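Local coordinates for protein leucine aminopeptidase (Legionella pneumophila, PDB 5GNE) that probably removes amino-terminal residues from peptides as a two-zinc M28-family aminopeptidase, at residues A[212-215]-A[216-220]; A[291-294]-A[295-298]. All coordinates share one frame; numbering follows the deposited sequence.

In the fold
Both contacts lie within single helices of the M28 peptidase domain, each helix being the crossover of a beta-alpha-beta unit of the mixed sheet: helix 202-221 in interaction 1, helix 288-302 in interaction 2. Their nearest atoms are about 10 Å apart, so they do not touch, yet helix 355-373 is met by side chains of both. Interaction 1 is largely buried and sets an ion pair, Glu214 with Arg217, between neighbouring helices and the chain before helix 111-123, with Arg217 partly exposed. Interaction 2 is buried on its sheet side but partly exposed along Glu292 and Glu296; its side-chain contact is apolar, with Phe293 against Leu297. Spacing differs too, three residues in interaction 1 and four in interaction 2.

Interaction 1 of 2, residues A[212-215]-A[216-220]; sequences ELEM and ARVVF
Arg217 reaches back one turn of helix 202-221 to take hold of Glu214, three residues earlier. Its CB lies beside the backbone, 3.6 Å from Leu213 O. Farther out the chain bends at chi3 (77°), which swings the guanidinium round toward the acid. CD passes 3.7 Å from Glu214 OE1, and NE donates to that same oxygen at 2.9 Å in a nearly straight bond (168°), with the oxygen in the guanidinium plane. At the tip, NH2 donates to Glu214 OE2 at 2.6 Å, on the syn lone pair of that oxygen, and completes a salt bridge. The grip is therefore side-on, one nitrogen to each carboxylate oxygen, although the two planes are turned 36° apart. Glu214 supplies the other half of the fit: a bend at chi2 helps to lay the two side chains alongside each other. The result is an i to i+3 salt bridge within the helix that crosses over between strands 185-191 and 230-235.

One methyl of Val218, CG2, packs 3.4 Å from Glu214 OE2, and the side chain of Val218 touches Leu366 of helix 355-373, an apolar neighbour that suits a valine. Beneath these side chains run the usual i to i+4 bonds, among them Val218 N to Glu214 O at 2.8 Å.

Partners beyond the helix steady the ion pair. Glu214 OE2 also accepts from Asp110 N, and Arg217 NH2 makes a weak hydrogen bond to Gln108 O, which ties this turn to the chain leading into helix 111-123. A buried carboxylate held by two arginine nitrogens and a backbone amide probably has much of its charge compensated, and the paired bonds would resist rotation of either group.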
ATOM      1  N   GLU A 212      -7.877  -6.554  -2.507  1.00 32.90           N
ATOM      2  CA  GLU A 212      -8.707  -5.724  -1.643  1.00 42.43           C
ATOM      3  C   GLU A 212     -10.047  -5.459  -2.285  1.00 36.79           C
ATOM      4  O   GLU A 212     -11.044  -5.274  -1.565  1.00 41.07           O
ATOM      5  CB  GLU A 212      -7.992  -4.416  -1.253  1.00 44.00           C
ATOM      6  CG  GLU A 212      -7.836  -3.374  -2.335  1.00 41.97           C
ATOM      7  CD  GLU A 212      -7.281  -2.051  -1.789  1.00 48.79           C
ATOM      8  OE1 GLU A 212      -7.337  -1.810  -0.559  1.00 50.58           O
ATOM      9  OE2 GLU A 212      -6.746  -1.265  -2.593  1.00 44.15           O
ATOM     10  N   LEU A 213     -10.093  -5.430  -3.615  1.00 33.84           N
ATOM     11  CA  LEU A 213     -11.380  -5.264  -4.298  1.00 37.95           C
ATOM     12  C   LEU A 213     -12.278  -6.449  -4.011  1.00 40.31           C
ATOM     13  O   LEU A 213     -13.447  -6.267  -3.680  1.00 51.97           O
ATOM     14  CB  LEU A 213     -11.203  -5.102  -5.804  1.00 43.93           C
ATOM     15  CG  LEU A 213     -11.309  -3.638  -6.238  1.00 53.59           C
ATOM     16  CD1 LEU A 213     -10.997  -3.501  -7.705  1.00 61.55           C
ATOM     17  CD2 LEU A 213     -12.700  -3.055  -5.926  1.00 49.93           C
ATOM     18  N   GLU A 214     -11.723  -7.656  -4.065  1.00 39.21           N
ATOM     19  CA  GLU A 214     -12.483  -8.847  -3.670  1.00 40.47           C
ATOM     20  C   GLU A 214     -12.903  -8.817  -2.189  1.00 41.51           C
ATOM     21  O   GLU A 214     -14.016  -9.240  -1.829  1.00 43.47           O
ATOM     22  CB  GLU A 214     -11.693 -10.123  -3.978  1.00 40.25           C
ATOM     23  CG  GLU A 214     -12.444 -11.431  -3.688  1.00 46.65           C
ATOM     24  CD  GLU A 214     -13.813 -11.546  -4.372  1.00 53.35           C
ATOM     25  OE1 GLU A 214     -14.091 -10.792  -5.333  1.00 61.58           O
ATOM     26  OE2 GLU A 214     -14.611 -12.417  -3.956  1.00 54.20           O
ATOM     27  N   MET A 215     -11.998  -8.378  -1.328  1.00 38.28           N
ATOM     28  CA  MET A 215     -12.332  -8.218   0.091  1.00 42.21           C
ATOM     29  C   MET A 215     -13.553  -7.318   0.264  1.00 41.03           C
ATOM     30  O   MET A 215     -14.521  -7.681   0.949  1.00 43.56           O
ATOM     31  CB  MET A 215     -11.147  -7.649   0.837  1.00 38.13           C
ATOM     32  CG  MET A 215     -10.084  -8.704   1.128  1.00 35.82           C
ATOM     33  SD  MET A 215      -8.571  -7.852   1.586  1.00 57.50           S
ATOM     34  CE  MET A 215      -9.137  -7.088   3.105  1.00 49.24           C
ATOM     35  N   ALA A 216     -13.539  -6.184  -0.431  1.00 40.48           N
ATOM     36  CA  ALA A 216     -14.670  -5.247  -0.411  1.00 45.42           C
ATOM     37  C   ALA A 216     -15.943  -5.915  -0.901  1.00 41.14           C
ATOM     38  O   ALA A 216     -17.014  -5.722  -0.340  1.00 47.42           O
ATOM     39  CB  ALA A 216     -14.374  -4.001  -1.249  1.00 44.76           C
ATOM     40  N   ARG A 217     -15.835  -6.698  -1.953  1.00 42.18           N
ATOM     41  CA  ARG A 217     -17.024  -7.289  -2.518  1.00 49.80           C
ATOM     42  C   ARG A 217     -17.595  -8.393  -1.635  1.00 54.87           C
ATOM     43  O   ARG A 217     -18.807  -8.481  -1.444  1.00 56.90           O
ATOM     44  CB  ARG A 217     -16.698  -7.884  -3.880  1.00 55.43           C
ATOM     45  CG  ARG A 217     -17.899  -8.492  -4.607  1.00 63.74           C
ATOM     46  CD  ARG A 217     -17.451  -9.361  -5.789  1.00 53.74           C
ATOM     47  NE  ARG A 217     -16.955 -10.645  -5.305  1.00 59.69           N
ATOM     48  CZ  ARG A 217     -17.732 -11.594  -4.784  1.00 54.94           C
ATOM     49  NH1 ARG A 217     -19.042 -11.411  -4.712  1.00 49.06           N
ATOM     50  NH2 ARG A 217     -17.201 -12.731  -4.347  1.00 58.79           N
ATOM     51  N   VAL A 218     -16.724  -9.222  -1.076  1.00 48.85           N
ATOM     52  CA  VAL A 218     -17.152 -10.175  -0.062  1.00 48.39           C
ATOM     53  C   VAL A 218     -17.865  -9.501   1.116  1.00 51.94           C
ATOM     54  O   VAL A 218     -18.963  -9.909   1.496  1.00 60.94           O
ATOM     55  CB  VAL A 218     -15.969 -11.007   0.436  1.00 47.75           C
ATOM     56  CG1 VAL A 218     -16.379 -11.828   1.649  1.00 39.69           C
ATOM     57  CG2 VAL A 218     -15.491 -11.914  -0.690  1.00 38.69           C
ATOM     58  N   VAL A 219     -17.271  -8.442   1.650  1.00 47.59           N
ATOM     59  CA  VAL A 219     -17.894  -7.672   2.725  1.00 46.50           C
ATOM     60  C   VAL A 219     -19.289  -7.133   2.334  1.00 58.90           C
ATOM     61  O   VAL A 219     -20.220  -7.206   3.128  1.00 57.43           O
ATOM     62  CB  VAL A 219     -16.993  -6.489   3.153  1.00 42.94           C
ATOM     63  CG1 VAL A 219     -17.773  -5.503   3.993  1.00 43.75           C
ATOM     64  CG2 VAL A 219     -15.760  -6.988   3.916  1.00 37.27           C
ATOM     65  N   PHE A 220     -19.459  -6.652   1.103  1.00 59.67           N
ATOM     66  CA  PHE A 220     -20.775  -6.168   0.666  1.00 55.03           C
ATOM     67  C   PHE A 220     -21.804  -7.297   0.632  1.00 64.32           C
ATOM     68  O   PHE A 220     -22.982  -7.093   0.949  1.00 59.93           O
ATOM     69  CB  PHE A 220     -20.722  -5.509  -0.724  1.00 51.57           C
ATOM     70  CG  PHE A 220     -20.235  -4.076  -0.727  1.00 46.12           C
ATOM     71  CD1 PHE A 220     -20.903  -3.109  -0.024  1.00 51.52           C
ATOM     72  CD2 PHE A 220     -19.149  -3.693  -1.490  1.00 57.86           C
ATOM     73  CE1 PHE A 220     -20.467  -1.791  -0.040  1.00 60.38           C
ATOM     74  CE2 PHE A 220     -18.712  -2.376  -1.512  1.00 45.93           C
ATOM     75  CZ  PHE A 220     -19.368  -1.431  -0.794  1.00 50.43           C
TER

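Interaction 2 of 2, residues A[291-294]-A[295-298]; sequences TEFT and AELL
Thr291 meets Ala295 through the backbone, its carbonyl oxygen taking Ala295 N at 3.0 Å, while Thr291 OG1 bonds to Asp287 O one turn back. Ala295, with its small methyl, fits where helix 288-302, the crossover between strands 279-282 and 306-309, lies on Leu281, Val306 and Tyr308 of those strands. Glu292 likewise receives Glu296 N on its carbonyl. The two acids share a more open side of the helix, and Glu292 OE1 stays 6.3 Å from Glu296 OE2, so their mutual repulsion is probably modest.

Phe293 carries the side-chain contact. With CG anti to the backbone N (chi1 174°), its ring leans along the helix toward the next turn and offers one face to Leu297. Leu297 CD1 sits 4.0 Å from the ring centroid, 26° off the normal, in a CH-pi contact displaced toward the rim near CE2. The other methyl, CD2, comes 3.8 Å from CZ, and both branches thus touch the ring. The ring of Phe293 also meets that of Tyr94, and Leu372 of helix 355-373 touches it.

Thr294 closes the segment: its O accepts Leu298 N at 2.9 Å, and its OG1 bonds to Leu290 O and to Thr329 OG1. Across the i to i+4 spacing, then, dispersion between an aromatic face and branched methyls joins consecutive turns, while the hydroxyls of Thr291 and Thr294 find carbonyl partners one turn back.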
ATOM      1  N   THR A 291       1.430  -7.323  13.704  1.00 49.94           N
ATOM      2  CA  THR A 291       2.113  -8.354  12.913  1.00 52.39           C
ATOM      3  C   THR A 291       2.018  -9.749  13.534  1.00 50.90           C
ATOM      4  O   THR A 291       1.789 -10.725  12.814  1.00 52.77           O
ATOM      5  CB  THR A 291       3.595  -7.981  12.685  1.00 51.20           C
ATOM      6  OG1 THR A 291       3.657  -6.725  11.986  1.00 51.37           O
ATOM      7  CG2 THR A 291       4.315  -9.055  11.871  1.00 43.76           C
ATOM      8  N   GLU A 292       2.129  -9.858  14.857  1.00 54.91           N
ATOM      9  CA  GLU A 292       1.939 -11.167  15.475  1.00 57.70           C
ATOM     10  C   GLU A 292       0.501 -11.619  15.239  1.00 55.44           C
ATOM     11  O   GLU A 292       0.256 -12.794  14.975  1.00 59.63           O
ATOM     12  CB  GLU A 292       2.263 -11.163  16.983  1.00 69.69           C
ATOM     13  CG  GLU A 292       3.514 -10.398  17.395  1.00 90.10           C
ATOM     14  CD  GLU A 292       3.655 -10.193  18.919  1.00101.95           C
ATOM     15  OE1 GLU A 292       2.696 -10.481  19.670  1.00105.92           O
ATOM     16  OE2 GLU A 292       4.739  -9.740  19.364  1.00103.06           O
ATOM     17  N   PHE A 293      -0.433 -10.674  15.306  1.00 53.10           N
ATOM     18  CA  PHE A 293      -1.845 -10.933  15.027  1.00 46.22           C
ATOM     19  C   PHE A 293      -2.032 -11.512  13.622  1.00 45.80           C
ATOM     20  O   PHE A 293      -2.706 -12.528  13.446  1.00 45.89           O
ATOM     21  CB  PHE A 293      -2.636  -9.636  15.195  1.00 52.06           C
ATOM     22  CG  PHE A 293      -4.102  -9.729  14.800  1.00 46.52           C
ATOM     23  CD1 PHE A 293      -4.984 -10.532  15.504  1.00 45.72           C
ATOM     24  CD2 PHE A 293      -4.594  -8.963  13.762  1.00 40.07           C
ATOM     25  CE1 PHE A 293      -6.325 -10.579  15.169  1.00 48.63           C
ATOM     26  CE2 PHE A 293      -5.945  -9.007  13.416  1.00 42.60           C
ATOM     27  CZ  PHE A 293      -6.806  -9.817  14.113  1.00 43.46           C
ATOM     28  N   THR A 294      -1.422 -10.871  12.626  1.00 43.05           N
ATOM     29  CA  THR A 294      -1.512 -11.346  11.242  1.00 46.50           C
ATOM     30  C   THR A 294      -0.952 -12.772  11.114  1.00 52.74           C
ATOM     31  O   THR A 294      -1.548 -13.632  10.462  1.00 54.97           O
ATOM     32  CB  THR A 294      -0.781 -10.380  10.279  1.00 44.80           C
ATOM     33  OG1 THR A 294      -1.260  -9.042  10.477  1.00 40.34           O
ATOM     34  CG2 THR A 294      -1.009 -10.781   8.822  1.00 38.41           C
ATOM     35  N   ALA A 295       0.185 -13.014  11.756  1.00 54.50           N
ATOM     36  CA  ALA A 295       0.781 -14.352  11.816  1.00 51.97           C
ATOM     37  C   ALA A 295      -0.217 -15.392  12.349  1.00 47.40           C
ATOM     38  O   ALA A 295      -0.350 -16.467  11.781  1.00 47.09           O
ATOM     39  CB  ALA A 295       2.059 -14.344  12.651  1.00 41.42           C
ATOM     40  N   GLU A 296      -0.933 -15.084  13.425  1.00 45.40           N
ATOM     41  CA  GLU A 296      -1.848 -16.089  13.951  1.00 55.99           C
ATOM     42  C   GLU A 296      -3.096 -16.256  13.089  1.00 55.21           C
ATOM     43  O   GLU A 296      -3.698 -17.324  13.087  1.00 56.06           O
ATOM     44  CB  GLU A 296      -2.336 -15.719  15.347  1.00 57.49           C
ATOM     45  CG  GLU A 296      -1.344 -15.026  16.227  1.00 72.10           C
ATOM     46  CD  GLU A 296      -1.965 -14.577  17.533  1.00 84.53           C
ATOM     47  OE1 GLU A 296      -2.879 -13.720  17.516  1.00 90.83           O
ATOM     48  OE2 GLU A 296      -1.533 -15.080  18.581  1.00 90.15           O
ATOM     49  N   LEU A 297      -3.446 -15.233  12.312  1.00 51.04           N
ATOM     50  CA  LEU A 297      -4.559 -15.369  11.386  1.00 46.11           C
ATOM     51  C   LEU A 297      -4.139 -16.327  10.279  1.00 51.37           C
ATOM     52  O   LEU A 297      -4.899 -17.224   9.884  1.00 51.59           O
ATOM     53  CB  LEU A 297      -4.990 -14.007  10.822  1.00 41.57           C
ATOM     54  CG  LEU A 297      -5.562 -12.902  11.749  1.00 43.21           C
ATOM     55  CD1 LEU A 297      -5.701 -11.614  10.959  1.00 33.33           C
ATOM     56  CD2 LEU A 297      -6.893 -13.246  12.400  1.00 41.39           C
ATOM     57  N   LEU A 298      -2.898 -16.174   9.822  1.00 49.90           N
ATOM     58  CA  LEU A 298      -2.377 -17.050   8.774  1.00 44.42           C
ATOM     59  C   LEU A 298      -2.351 -18.509   9.224  1.00 55.46           C
ATOM     60  O   LEU A 298      -2.789 -19.414   8.503  1.00 68.29           O
ATOM     61  CB  LEU A 298      -0.977 -16.606   8.355  1.00 48.20           C
ATOM     62  CG  LEU A 298      -0.889 -15.463   7.332  1.00 46.94           C
ATOM     63  CD1 LEU A 298       0.555 -15.115   7.007  1.00 50.06           C
ATOM     64  CD2 LEU A 298      -1.650 -15.822   6.064  1.00 38.74           C
TER